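Long-range contacts in probable fatty acyl-CoA transferase Rv3272 (Mycobacterium tuberculosis, PDB 5YX6), which binds fatty acyl-CoAs of varying chain length, palmitoyl-CoA most tightly, and probably acts as a family III CoA transferase in fatty acid metabolism: residues A[20-25]-A[173-178]; A[48-53]-A[64-69]; A[98-103]-A[126-131]; A[180-185]-A[202-207]. One frame throughout, in Å; residues are numbered along the deposited sequence.

Interaction 1 (A[20-25]-A[173-178]); sequences QNVAGP and LVDNAS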
loop_
_atom_site.group_PDB
_atom_site.type_symbol
_atom_site.label_atom_id
_atom_site.label_comp_id
_atom_site.label_asym_id
_atom_site.label_seq_id
_atom_site.Cartn_x
_atom_site.Cartn_y
_atom_site.Cartn_z
ATOM N N GLN A 20 -9.308 3.990 -15.431
ATOM C CA GLN A 20 -9.412 2.615 -15.931
ATOM C C GLN A 20 -8.440 1.677 -15.226
ATOM O O GLN A 20 -7.565 2.123 -14.485
ATOM C CB GLN A 20 -9.175 2.537 -17.439
ATOM C CG GLN A 20 -10.128 3.365 -18.271
ATOM C CD GLN A 20 -9.663 3.482 -19.704
ATOM O OE1 GLN A 20 -9.543 2.474 -20.409
ATOM N NE2 GLN A 20 -9.392 4.706 -20.146
ATOM N N ASN A 21 -8.607 0.380 -15.475
ATOM C CA ASN A 21 -7.717 -0.662 -14.959
ATOM C C ASN A 21 -7.882 -0.798 -13.444
ATOM O O ASN A 21 -9.012 -0.973 -12.986
ATOM C CB ASN A 21 -6.272 -0.388 -15.377
ATOM C CG ASN A 21 -6.135 -0.200 -16.888
ATOM O OD1 ASN A 21 -6.714 -0.966 -17.667
ATOM N ND2 ASN A 21 -5.389 0.828 -17.307
ATOM N N VAL A 22 -6.815 -0.717 -12.647
ATOM C CA VAL A 22 -6.973 -1.112 -11.230
ATOM C C VAL A 22 -6.832 0.000 -10.177
ATOM O O VAL A 22 -7.717 0.146 -9.336
ATOM C CB VAL A 22 -5.990 -2.262 -10.863
ATOM C CG1 VAL A 22 -6.038 -2.573 -9.357
ATOM C CG2 VAL A 22 -6.314 -3.514 -11.674
ATOM N N ALA A 23 -5.745 0.770 -10.208
ATOM C CA ALA A 23 -5.455 1.755 -9.153
ATOM C C ALA A 23 -6.570 2.801 -8.961
ATOM O O ALA A 23 -7.143 2.926 -7.870
ATOM C CB ALA A 23 -4.145 2.444 -9.435
ATOM N N GLY A 24 -6.855 3.567 -10.010
ATOM C CA GLY A 24 -7.916 4.558 -9.965
ATOM C C GLY A 24 -9.284 3.994 -9.618
ATOM O O GLY A 24 -10.007 4.573 -8.803
ATOM N N PRO A 25 -9.672 2.880 -10.255
ATOM C CA PRO A 25 -10.965 2.294 -9.877
ATOM C C PRO A 25 -11.048 1.789 -8.429
ATOM O O PRO A 25 -12.150 1.792 -7.885
ATOM C CB PRO A 25 -11.116 1.136 -10.868
ATOM C CG PRO A 25 -10.372 1.607 -12.077
ATOM C CD PRO A 25 -9.177 2.335 -11.533
ATOM N N LEU A 173 1.091 -4.758 -6.107
ATOM C CA LEU A 173 1.127 -4.011 -4.863
ATOM C C LEU A 173 1.117 -2.512 -5.124
ATOM O O LEU A 173 0.554 -1.752 -4.343
ATOM C CB LEU A 173 2.355 -4.384 -4.030
ATOM C CG LEU A 173 3.705 -3.864 -4.523
ATOM C CD1 LEU A 173 4.654 -3.627 -3.366
ATOM C CD2 LEU A 173 4.308 -4.832 -5.521
ATOM N N VAL A 174 1.720 -2.094 -6.225
ATOM C CA VAL A 174 1.832 -0.670 -6.514
ATOM C C VAL A 174 0.481 -0.082 -6.929
ATOM O O VAL A 174 0.122 1.020 -6.512
ATOM C CB VAL A 174 2.893 -0.412 -7.597
ATOM C CG1 VAL A 174 2.842 1.029 -8.068
ATOM C CG2 VAL A 174 4.269 -0.737 -7.054
ATOM N N ASP A 175 -0.266 -0.833 -7.733
ATOM C CA ASP A 175 -1.643 -0.493 -8.078
ATOM C C ASP A 175 -2.534 -0.350 -6.851
ATOM O O ASP A 175 -3.176 0.673 -6.656
ATOM C CB ASP A 175 -2.251 -1.559 -8.993
ATOM C CG ASP A 175 -1.866 -1.378 -10.444
ATOM O OD1 ASP A 175 -1.264 -0.339 -10.773
ATOM O OD2 ASP A 175 -2.192 -2.268 -11.263
ATOM N N ASN A 176 -2.577 -1.388 -6.026
ATOM C CA ASN A 176 -3.518 -1.403 -4.925
ATOM C C ASN A 176 -3.131 -0.390 -3.857
ATOM O O ASN A 176 -4.000 0.303 -3.321
ATOM C CB ASN A 176 -3.639 -2.815 -4.357
ATOM C CG ASN A 176 -4.287 -3.782 -5.357
ATOM O OD1 ASN A 176 -5.320 -3.478 -5.963
ATOM N ND2 ASN A 176 -3.672 -4.944 -5.542
ATOM N N ALA A 177 -1.838 -0.242 -3.595
ATOM C CA ALA A 177 -1.387 0.804 -2.678
ATOM C C ALA A 177 -1.697 2.195 -3.225
ATOM O O ALA A 177 -2.097 3.086 -2.472
ATOM C CB ALA A 177 0.108 0.673 -2.389
ATOM N N SER A 178 -1.530 2.385 -4.533
ATOM C CA SER A 178 -1.789 3.695 -5.136
ATOM C C SER A 178 -3.257 4.066 -5.029
ATOM O O SER A 178 -3.590 5.216 -4.782
ATOM C CB SER A 178 -1.359 3.726 -6.603
ATOM O OG SER A 178 0.053 3.691 -6.713
#

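Interaction 2 (A[48-53]-A[64-69]); sequences AARQIT and TYFLPN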
loop_
_atom_site.group_PDB
_atom_site.type_symbol
_atom_site.label_atom_id
_atom_site.label_comp_id
_atom_site.label_asym_id
_atom_site.label_seq_id
_atom_site.Cartn_x
_atom_site.Cartn_y
_atom_site.Cartn_z
ATOM N N ALA A 48 -12.347 -1.360 -21.513
ATOM C CA ALA A 48 -11.731 -2.558 -22.084
ATOM C C ALA A 48 -11.564 -3.687 -21.058
ATOM O O ALA A 48 -11.624 -4.868 -21.401
ATOM C CB ALA A 48 -10.387 -2.210 -22.702
ATOM N N ALA A 49 -11.351 -3.316 -19.799
ATOM C CA ALA A 49 -11.142 -4.294 -18.734
ATOM C C ALA A 49 -12.362 -5.181 -18.482
ATOM O O ALA A 49 -12.258 -6.191 -17.791
ATOM C CB ALA A 49 -10.739 -3.591 -17.452
ATOM N N ARG A 50 -13.520 -4.781 -19.000
ATOM C CA ARG A 50 -14.722 -5.608 -18.908
ATOM C C ARG A 50 -14.541 -6.917 -19.672
ATOM O O ARG A 50 -15.140 -7.933 -19.327
ATOM C CB ARG A 50 -15.945 -4.862 -19.461
ATOM C CG ARG A 50 -16.532 -3.781 -18.556
ATOM C CD ARG A 50 -17.692 -3.085 -19.264
ATOM N NE ARG A 50 -18.236 -1.957 -18.510
ATOM C CZ ARG A 50 -19.239 -2.047 -17.643
ATOM N NH1 ARG A 50 -19.823 -3.217 -17.420
ATOM N NH2 ARG A 50 -19.664 -0.963 -17.005
ATOM N N GLN A 51 -13.714 -6.884 -20.714
ATOM C CA GLN A 51 -13.595 -8.019 -21.617
ATOM C C GLN A 51 -12.497 -8.991 -21.187
ATOM O O GLN A 51 -12.546 -10.172 -21.528
ATOM C CB GLN A 51 -13.318 -7.531 -23.045
ATOM C CG GLN A 51 -14.413 -6.650 -23.667
ATOM C CD GLN A 51 -15.802 -7.270 -23.615
ATOM O OE1 GLN A 51 -16.512 -7.155 -22.615
ATOM N NE2 GLN A 51 -16.198 -7.927 -24.701
ATOM N N ILE A 52 -11.514 -8.495 -20.439
ATOM C CA ILE A 52 -10.433 -9.340 -19.930
ATOM C C ILE A 52 -10.955 -10.325 -18.885
ATOM O O ILE A 52 -11.113 -9.976 -17.713
ATOM C CB ILE A 52 -9.302 -8.497 -19.307
ATOM C CG1 ILE A 52 -8.827 -7.434 -20.296
ATOM C CG2 ILE A 52 -8.146 -9.383 -18.893
ATOM C CD1 ILE A 52 -8.479 -7.997 -21.652
ATOM N N THR A 53 -11.242 -11.547 -19.313
ATOM C CA THR A 53 -11.891 -12.517 -18.439
ATOM C C THR A 53 -10.992 -13.699 -18.032
ATOM O O THR A 53 -9.979 -13.972 -18.678
ATOM C CB THR A 53 -13.172 -13.047 -19.103
ATOM O OG1 THR A 53 -12.876 -13.485 -20.436
ATOM C CG2 THR A 53 -14.227 -11.944 -19.173
ATOM N N THR A 64 -12.095 -10.605 -14.009
ATOM C CA THR A 64 -11.343 -10.555 -12.764
ATOM C C THR A 64 -10.751 -9.183 -12.426
ATOM O O THR A 64 -10.521 -8.878 -11.262
ATOM C CB THR A 64 -10.203 -11.595 -12.815
ATOM O OG1 THR A 64 -9.263 -11.343 -11.768
ATOM C CG2 THR A 64 -9.482 -11.516 -14.147
ATOM N N TYR A 65 -10.535 -8.337 -13.421
ATOM C CA TYR A 65 -10.013 -7.007 -13.129
ATOM C C TYR A 65 -11.137 -5.978 -12.961
ATOM O O TYR A 65 -11.054 -5.099 -12.099
ATOM C CB TYR A 65 -9.029 -6.568 -14.219
ATOM C CG TYR A 65 -7.826 -7.483 -14.297
ATOM C CD1 TYR A 65 -6.794 -7.398 -13.366
ATOM C CD2 TYR A 65 -7.729 -8.448 -15.298
ATOM C CE1 TYR A 65 -5.698 -8.250 -13.429
ATOM C CE2 TYR A 65 -6.639 -9.302 -15.373
ATOM C CZ TYR A 65 -5.625 -9.201 -14.439
ATOM O OH TYR A 65 -4.540 -10.057 -14.522
ATOM N N PHE A 66 -12.187 -6.084 -13.770
ATOM C CA PHE A 66 -13.256 -5.095 -13.722
ATOM C C PHE A 66 -14.210 -5.245 -12.527
ATOM O O PHE A 66 -14.483 -4.283 -11.814
ATOM C CB PHE A 66 -14.079 -5.134 -15.013
ATOM C CG PHE A 66 -15.184 -4.117 -15.045
ATOM C CD1 PHE A 66 -14.908 -2.797 -15.370
ATOM C CD2 PHE A 66 -16.483 -4.467 -14.708
ATOM C CE1 PHE A 66 -15.909 -1.844 -15.388
ATOM C CE2 PHE A 66 -17.490 -3.526 -14.719
ATOM C CZ PHE A 66 -17.204 -2.204 -15.062
ATOM N N LEU A 67 -14.713 -6.452 -12.314
ATOM C CA LEU A 67 -15.793 -6.662 -11.352
ATOM C C LEU A 67 -15.505 -6.252 -9.891
ATOM O O LEU A 67 -16.355 -5.621 -9.254
ATOM C CB LEU A 67 -16.230 -8.131 -11.382
ATOM C CG LEU A 67 -17.423 -8.445 -10.477
ATOM C CD1 LEU A 67 -18.609 -8.867 -11.335
ATOM C CD2 LEU A 67 -17.091 -9.508 -9.463
ATOM N N PRO A 68 -14.325 -6.604 -9.346
ATOM C CA PRO A 68 -14.159 -6.309 -7.915
ATOM C C PRO A 68 -14.098 -4.820 -7.549
ATOM O O PRO A 68 -14.419 -4.483 -6.413
ATOM C CB PRO A 68 -12.825 -6.980 -7.568
ATOM C CG PRO A 68 -12.568 -7.949 -8.652
ATOM C CD PRO A 68 -13.175 -7.355 -9.882
ATOM N N ASN A 69 -13.709 -3.947 -8.473
ATOM C CA ASN A 69 -13.510 -2.546 -8.120
ATOM C C ASN A 69 -14.534 -1.564 -8.717
ATOM O O ASN A 69 -14.297 -0.354 -8.729
ATOM C CB ASN A 69 -12.102 -2.093 -8.522
ATOM C CG ASN A 69 -11.007 -2.804 -7.744
ATOM O OD1 ASN A 69 -11.169 -3.144 -6.572
ATOM N ND2 ASN A 69 -9.869 -2.997 -8.387
HETATM O O HOH W 1 -11.559 -8.103 -16.123
#

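Interaction 3 (A[98-103]-A[126-131]); sequences VVLEAF and IYARLT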
loop_
_atom_site.group_PDB
_atom_site.type_symbol
_atom_site.label_atom_id
_atom_site.label_comp_id
_atom_site.label_asym_id
_atom_site.label_seq_id
_atom_site.Cartn_x
_atom_site.Cartn_y
_atom_site.Cartn_z
ATOM N N VAL A 98 -16.261 15.802 -6.937
ATOM C CA VAL A 98 -14.920 15.319 -7.270
ATOM C C VAL A 98 -14.831 14.826 -8.714
ATOM O O VAL A 98 -15.745 14.176 -9.217
ATOM C CB VAL A 98 -14.480 14.166 -6.344
ATOM C CG1 VAL A 98 -13.081 13.718 -6.682
ATOM C CG2 VAL A 98 -14.558 14.573 -4.871
ATOM N N VAL A 99 -13.726 15.146 -9.373
ATOM C CA VAL A 99 -13.346 14.462 -10.599
ATOM C C VAL A 99 -12.088 13.614 -10.355
ATOM O O VAL A 99 -11.099 14.114 -9.816
ATOM C CB VAL A 99 -13.102 15.467 -11.751
ATOM C CG1 VAL A 99 -12.396 14.793 -12.918
ATOM C CG2 VAL A 99 -14.418 16.071 -12.188
ATOM N N LEU A 100 -12.145 12.334 -10.732
ATOM C CA LEU A 100 -10.992 11.425 -10.695
ATOM C C LEU A 100 -10.519 11.145 -12.101
ATOM O O LEU A 100 -11.304 10.703 -12.944
ATOM C CB LEU A 100 -11.326 10.094 -10.032
ATOM C CG LEU A 100 -11.725 10.020 -8.569
ATOM C CD1 LEU A 100 -11.897 8.568 -8.177
ATOM C CD2 LEU A 100 -10.642 10.676 -7.749
ATOM N N GLU A 101 -9.245 11.400 -12.369
ATOM C CA GLU A 101 -8.701 11.148 -13.700
ATOM C C GLU A 101 -7.334 10.452 -13.681
ATOM O O GLU A 101 -6.487 10.767 -12.848
ATOM C CB GLU A 101 -8.609 12.473 -14.451
ATOM C CG GLU A 101 -7.930 12.362 -15.786
ATOM C CD GLU A 101 -6.474 12.781 -15.750
ATOM O OE1 GLU A 101 -6.143 13.740 -15.016
ATOM O OE2 GLU A 101 -5.669 12.159 -16.471
ATOM N N ALA A 102 -7.115 9.528 -14.618
ATOM C CA ALA A 102 -5.875 8.754 -14.664
ATOM C C ALA A 102 -5.322 8.565 -16.083
ATOM O O ALA A 102 -4.663 7.565 -16.369
ATOM C CB ALA A 102 -6.081 7.401 -14.003
ATOM N N PHE A 103 -5.592 9.512 -16.971
ATOM C CA PHE A 103 -4.957 9.495 -18.280
ATOM C C PHE A 103 -3.519 9.950 -18.103
ATOM O O PHE A 103 -3.155 10.453 -17.040
ATOM C CB PHE A 103 -5.680 10.407 -19.276
ATOM C CG PHE A 103 -7.110 10.025 -19.522
ATOM C CD1 PHE A 103 -7.437 8.755 -19.960
ATOM C CD2 PHE A 103 -8.129 10.947 -19.318
ATOM C CE1 PHE A 103 -8.749 8.401 -20.182
ATOM C CE2 PHE A 103 -9.447 10.601 -19.538
ATOM C CZ PHE A 103 -9.756 9.323 -19.971
ATOM N N ILE A 126 -13.344 19.400 -6.567
ATOM C CA ILE A 126 -12.056 18.811 -6.262
ATOM C C ILE A 126 -11.599 17.997 -7.470
ATOM O O ILE A 126 -12.377 17.238 -8.054
ATOM C CB ILE A 126 -12.145 17.955 -4.989
ATOM C CG1 ILE A 126 -12.322 18.881 -3.788
ATOM C CG2 ILE A 126 -10.912 17.078 -4.819
ATOM C CD1 ILE A 126 -13.020 18.259 -2.630
ATOM N N TYR A 127 -10.354 18.207 -7.878
ATOM C CA TYR A 127 -9.810 17.574 -9.075
ATOM C C TYR A 127 -8.636 16.670 -8.707
ATOM O O TYR A 127 -7.648 17.143 -8.170
ATOM C CB TYR A 127 -9.367 18.647 -10.071
ATOM C CG TYR A 127 -9.292 18.203 -11.509
ATOM C CD1 TYR A 127 -8.240 17.417 -11.966
ATOM C CD2 TYR A 127 -10.259 18.601 -12.423
ATOM C CE1 TYR A 127 -8.167 17.025 -13.291
ATOM C CE2 TYR A 127 -10.196 18.213 -13.744
ATOM C CZ TYR A 127 -9.150 17.429 -14.175
ATOM O OH TYR A 127 -9.090 17.049 -15.499
ATOM N N ALA A 128 -8.745 15.375 -8.982
ATOM C CA ALA A 128 -7.715 14.428 -8.564
ATOM C C ALA A 128 -7.073 13.682 -9.738
ATOM O O ALA A 128 -7.775 13.076 -10.542
ATOM C CB ALA A 128 -8.301 13.435 -7.556
ATOM N N ARG A 129 -5.744 13.722 -9.822
ATOM C CA ARG A 129 -4.999 13.095 -10.921
ATOM C C ARG A 129 -4.079 11.962 -10.463
ATOM O O ARG A 129 -3.240 12.142 -9.578
ATOM C CB ARG A 129 -4.183 14.145 -11.670
ATOM C CG ARG A 129 -4.916 15.468 -11.794
ATOM C CD ARG A 129 -4.244 16.427 -12.748
ATOM N NE ARG A 129 -4.405 16.022 -14.139
ATOM C CZ ARG A 129 -4.156 16.816 -15.170
ATOM N NH1 ARG A 129 -4.332 16.374 -16.409
ATOM N NH2 ARG A 129 -3.748 18.060 -14.959
ATOM N N LEU A 130 -4.255 10.791 -11.066
ATOM C CA LEU A 130 -3.383 9.645 -10.821
ATOM C C LEU A 130 -2.536 9.338 -12.056
ATOM O O LEU A 130 -3.077 9.097 -13.131
ATOM C CB LEU A 130 -4.209 8.426 -10.419
ATOM C CG LEU A 130 -3.448 7.122 -10.178
ATOM C CD1 LEU A 130 -2.427 7.292 -9.080
ATOM C CD2 LEU A 130 -4.424 6.017 -9.809
ATOM N N THR A 131 -1.213 9.395 -11.926
ATOM C CA THR A 131 -0.348 9.051 -13.056
ATOM C C THR A 131 0.641 7.949 -12.673
ATOM O O THR A 131 0.740 7.581 -11.504
ATOM C CB THR A 131 0.445 10.274 -13.577
ATOM O OG1 THR A 131 1.414 10.675 -12.602
ATOM C CG2 THR A 131 -0.485 11.432 -13.896
HETATM O O HOH W 2 -4.880 14.020 -18.255
HETATM O O HOH W 3 -3.155 13.192 -15.421
#

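Interaction 4 (A[180-185]-A[202-207]); sequences HVLAQA and VQVAMY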
loop_
_atom_site.group_PDB
_atom_site.type_symbol
_atom_site.label_atom_id
_atom_site.label_comp_id
_atom_site.label_asym_id
_atom_site.label_seq_id
_atom_site.Cartn_x
_atom_site.Cartn_y
_atom_site.Cartn_z
ATOM N N HIS A 180 -5.349 3.255 -2.614
ATOM C CA HIS A 180 -5.657 3.701 -1.258
ATOM C C HIS A 180 -5.098 5.089 -0.959
ATOM O O HIS A 180 -5.714 5.847 -0.205
ATOM C CB HIS A 180 -5.148 2.675 -0.234
ATOM C CG HIS A 180 -5.982 1.432 -0.195
ATOM N ND1 HIS A 180 -7.290 1.431 0.235
ATOM C CD2 HIS A 180 -5.724 0.170 -0.616
ATOM C CE1 HIS A 180 -7.791 0.215 0.118
ATOM N NE2 HIS A 180 -6.864 -0.567 -0.404
ATOM N N VAL A 181 -3.947 5.423 -1.547
ATOM C CA VAL A 181 -3.331 6.730 -1.317
ATOM C C VAL A 181 -4.142 7.833 -2.003
ATOM O O VAL A 181 -4.364 8.903 -1.435
ATOM C CB VAL A 181 -1.879 6.771 -1.822
ATOM C CG1 VAL A 181 -1.343 8.189 -1.729
ATOM C CG2 VAL A 181 -1.006 5.834 -1.005
ATOM N N LEU A 182 -4.609 7.546 -3.211
ATOM C CA LEU A 182 -5.486 8.450 -3.931
ATOM C C LEU A 182 -6.781 8.695 -3.159
ATOM O O LEU A 182 -7.236 9.837 -3.046
ATOM C CB LEU A 182 -5.804 7.893 -5.318
ATOM C CG LEU A 182 -6.691 8.787 -6.181
ATOM C CD1 LEU A 182 -6.074 10.166 -6.400
ATOM C CD2 LEU A 182 -6.948 8.106 -7.508
ATOM N N ALA A 183 -7.379 7.615 -2.660
ATOM C CA ALA A 183 -8.597 7.706 -1.864
ATOM C C ALA A 183 -8.353 8.570 -0.633
ATOM O O ALA A 183 -9.170 9.431 -0.287
ATOM C CB ALA A 183 -9.084 6.320 -1.461
ATOM N N GLN A 184 -7.220 8.332 0.018
ATOM C CA GLN A 184 -6.790 9.153 1.143
ATOM C C GLN A 184 -6.747 10.637 0.747
ATOM O O GLN A 184 -7.280 11.504 1.449
ATOM C CB GLN A 184 -5.420 8.677 1.632
ATOM C CG GLN A 184 -4.708 9.595 2.605
ATOM C CD GLN A 184 -3.210 9.341 2.639
ATOM O OE1 GLN A 184 -2.411 10.167 2.190
ATOM N NE2 GLN A 184 -2.820 8.190 3.168
ATOM N N ALA A 185 -6.145 10.918 -0.402
ATOM C CA ALA A 185 -5.968 12.291 -0.838
ATOM C C ALA A 185 -7.292 12.967 -1.204
ATOM O O ALA A 185 -7.480 14.150 -0.950
ATOM C CB ALA A 185 -5.022 12.332 -2.001
ATOM N N VAL A 202 -5.466 17.645 -6.496
ATOM C CA VAL A 202 -4.738 16.579 -5.853
ATOM C C VAL A 202 -4.012 15.715 -6.896
ATOM O O VAL A 202 -4.574 15.402 -7.947
ATOM C CB VAL A 202 -5.718 15.741 -5.003
ATOM C CG1 VAL A 202 -5.163 14.390 -4.708
ATOM C CG2 VAL A 202 -6.062 16.485 -3.727
ATOM N N GLN A 203 -2.761 15.351 -6.618
ATOM C CA GLN A 203 -1.983 14.537 -7.554
ATOM C C GLN A 203 -1.280 13.390 -6.836
ATOM O O GLN A 203 -0.658 13.578 -5.788
ATOM C CB GLN A 203 -0.964 15.396 -8.315
ATOM C CG GLN A 203 -1.604 16.396 -9.269
ATOM C CD GLN A 203 -0.595 17.291 -9.978
ATOM O OE1 GLN A 203 -0.170 18.314 -9.439
ATOM N NE2 GLN A 203 -0.226 16.918 -11.202
ATOM N N VAL A 204 -1.413 12.193 -7.394
ATOM C CA VAL A 204 -0.775 11.002 -6.847
ATOM C C VAL A 204 -0.053 10.248 -7.959
ATOM O O VAL A 204 -0.658 9.920 -8.980
ATOM C CB VAL A 204 -1.797 10.066 -6.180
ATOM C CG1 VAL A 204 -1.126 8.769 -5.733
ATOM C CG2 VAL A 204 -2.461 10.751 -5.010
ATOM N N ALA A 205 1.245 10.013 -7.782
ATOM C CA ALA A 205 2.029 9.233 -8.746
ATOM C C ALA A 205 2.328 7.833 -8.208
ATOM O O ALA A 205 2.737 7.677 -7.051
ATOM C CB ALA A 205 3.313 9.953 -9.091
ATOM N N MET A 206 2.099 6.818 -9.039
ATOM C CA MET A 206 2.362 5.439 -8.646
ATOM C C MET A 206 3.829 5.263 -8.266
ATOM O O MET A 206 4.166 4.549 -7.314
ATOM C CB MET A 206 1.977 4.470 -9.762
ATOM C CG MET A 206 0.484 4.141 -9.842
ATOM S SD MET A 206 0.038 3.296 -11.388
ATOM C CE MET A 206 1.009 1.798 -11.266
ATOM N N TYR A 207 4.700 5.928 -9.010
ATOM C CA TYR A 207 6.116 5.897 -8.702
ATOM C C TYR A 207 6.395 6.405 -7.290
ATOM O O TYR A 207 7.161 5.787 -6.541
ATOM C CB TYR A 207 6.890 6.716 -9.725
ATOM C CG TYR A 207 8.388 6.707 -9.523
ATOM C CD1 TYR A 207 9.153 5.614 -9.914
ATOM C CD2 TYR A 207 9.043 7.809 -8.992
ATOM C CE1 TYR A 207 10.525 5.609 -9.755
ATOM C CE2 TYR A 207 10.411 7.812 -8.830
ATOM C CZ TYR A 207 11.146 6.713 -9.218
ATOM O OH TYR A 207 12.509 6.715 -9.059
#

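Interaction 1 (A[20-25]-A[173-178])
V22 and D175 meet at about a right angle where the start of helix 23-33 comes up against the first turns of helix 173-196. The V22 branch CG1, anti to the backbone N (chi1 174°), reaches across to N176, with V22 CG1 3.6 Å from N176 OD1, and also rests against the CB of D175. The carboxylate of D175, the probable nucleophile of the enzyme, stands beside the valine stem, its OD2 3.8 Å from V22 CB. A23 sits closer to the backbone of the facing helix: A23 CB lies 3.4 Å from D175 O, and a CA-H...O contact joins A23 CA to that same oxygen at 3.5 Å. This small side chain lets the two backbones approach to 4.6 Å between the CA atoms of A23 and D175. S178 turns its hydroxyl back on its own helix, where OG donates to V174 O at 2.7 Å, so that its CB is what faces A23. The backbone N of D175 donates to OD2 of D146, at the start of helix 146-152, whose V149 and A150 pack on V174. M206 of helix 206-213 lies against D175 and S178, and G212 of the second subunit packs on N176.

Interaction 2 (A[48-53]-A[64-69])
R50 lies along one face of the F66 ring, the two side chains side by side and pointing the same way. Its CG sits 3.6 Å from the F66 ring centroid and 6° off the normal, a CH-pi contact almost exactly over the centre. From there the chain runs extended to NE and then turns (chi4 -91°), bringing the guanidinium over the far end of the ring, with R50 CZ 3.3 Å from F66 CZ. The two planes are 38° apart, so the guanidinium is tilted over the ring. Between the backbones a water acts as a bridge: it donates to A49 O at 2.6 Å and I52 O at 2.5 Å, and accepts from Y65 N at 2.9 Å. On the other side of this water, I52 CG2 meets the edge of the Y65 ring, 3.7 Å from Y65 CD2. Both segments belong to the connection between strands 37-42 and 74-77 of the Rossmann-type sheet, one before and one after the short strands 54-56 and 59-62 in the chain. Further out, the charged end of R50 is fixed by a salt bridge from NH2 to E42 and a hydrogen bond to the carbonyl of P381, which together hold the guanidinium over the ring. T64 packs on M219 of the second subunit and Y65 on N216 of that chain, while the Y65 side chain comes within about 7 Å of that of D175.

Interaction 3 (A[98-103]-A[126-131])
L100 CD2 fills the hollow over A128 where strands 98-101 and 126-131 run side by side, the branch 3.6 Å from A128 CB. V98 CG2, on the same sheet face, crosses the stem of I126 obliquely, 4.2 Å from its CB. On the face carrying V99, Y127, E101 and R129, V99 CG1 bulges against one face of the Y127 ring toward its rim, and R129 CG meets the ring edge. E101 bends at chi2 (-99°), swinging OE1 back to accept from R129 NE at 3.0 Å in a salt bridge; the carboxylate and guanidinium planes are 70° apart. A water accepts from R129 NH1 and bonds only weakly to E101 OE2, and R129 has a second acidic partner in E109. The backbones are laced by four bonds of 2.8-2.9 Å, V99 N to I126 O, A128 N to V99 O, E101 N to A128 O and L130 N to E101 O. Joined through helices 107-110 and 115-121, these parallel strands form a beta-alpha-beta crossover of the Rossmann-type sheet. Strand 14-17 continues the sheet beside 98-101. Helix 173-196 packs on the face of V98, L100 and I126, while helix 115-121 packs on that of V99 and Y127.

Interaction 4 (A[180-185]-A[202-207])
V202 and V204 both hold CG1 anti to the backbone N, which presents their branches to helix 173-196, while L182, with CG also anti to N (chi1 -178°) and chi2 58°, brings CD1 round to the strand. V204 packs against three residues of the helix: its CG2 lies 3.9 Å from L182 CD1 and 4.3 Å from A185 CB, and its CG1 stands 4.1 Å from V181 CG1. V181 and L182 each cross V204 obliquely, so that the valine projects between neighbouring positions of the helix. One turn on, A185 CB presses on V202 CG1 at 3.4 Å, closer than normal van der Waals contact, and the backbone O of A185 lies 3.9 Å from V202 CG2. Helix and strand run nearly antiparallel, at 167°, with their axes 8.7 Å apart, as suits a helix lying on a sheet and leading into its next strand. That strand, 201-205, is outermost within the chain in the parallel sheet of the Rossmann-type domain, beside 126-131. V202 and Q203 pair in an antiparallel ladder with a strand of the second subunit, so the sheet continues across the dimer interface. On helix 173-196, H180 ND1 and Q184 NE2 of the second subunit are hydrogen-bonded, and Q184 NE2 pairs likewise with H180 ND1 of that subunit.

How the interactions relate
All four contacts belong to the Rossmann-type domain. Interactions 2 and 3 fall, in that order, within the sequence spanned by interaction 1, and interaction 4 follows. Interactions 3 and 4, with centres 9 Å apart, share the sheet, where strands 126-131 and 201-205 are neighbours. Interactions 1 and 4, with centres 10 Å apart, share helix 173-196, and M206 CE comes to 3.2 Å from D175 OD1. L130 packs on A23 and G24, tying the sheet to interaction 1, while V22 touches Y65 of interaction 2, whose centre is 13 Å from that of interaction 1. Interaction 1 thus places the probable nucleophile among the other three, and interactions 1, 2 and 4 also touch the second subunit.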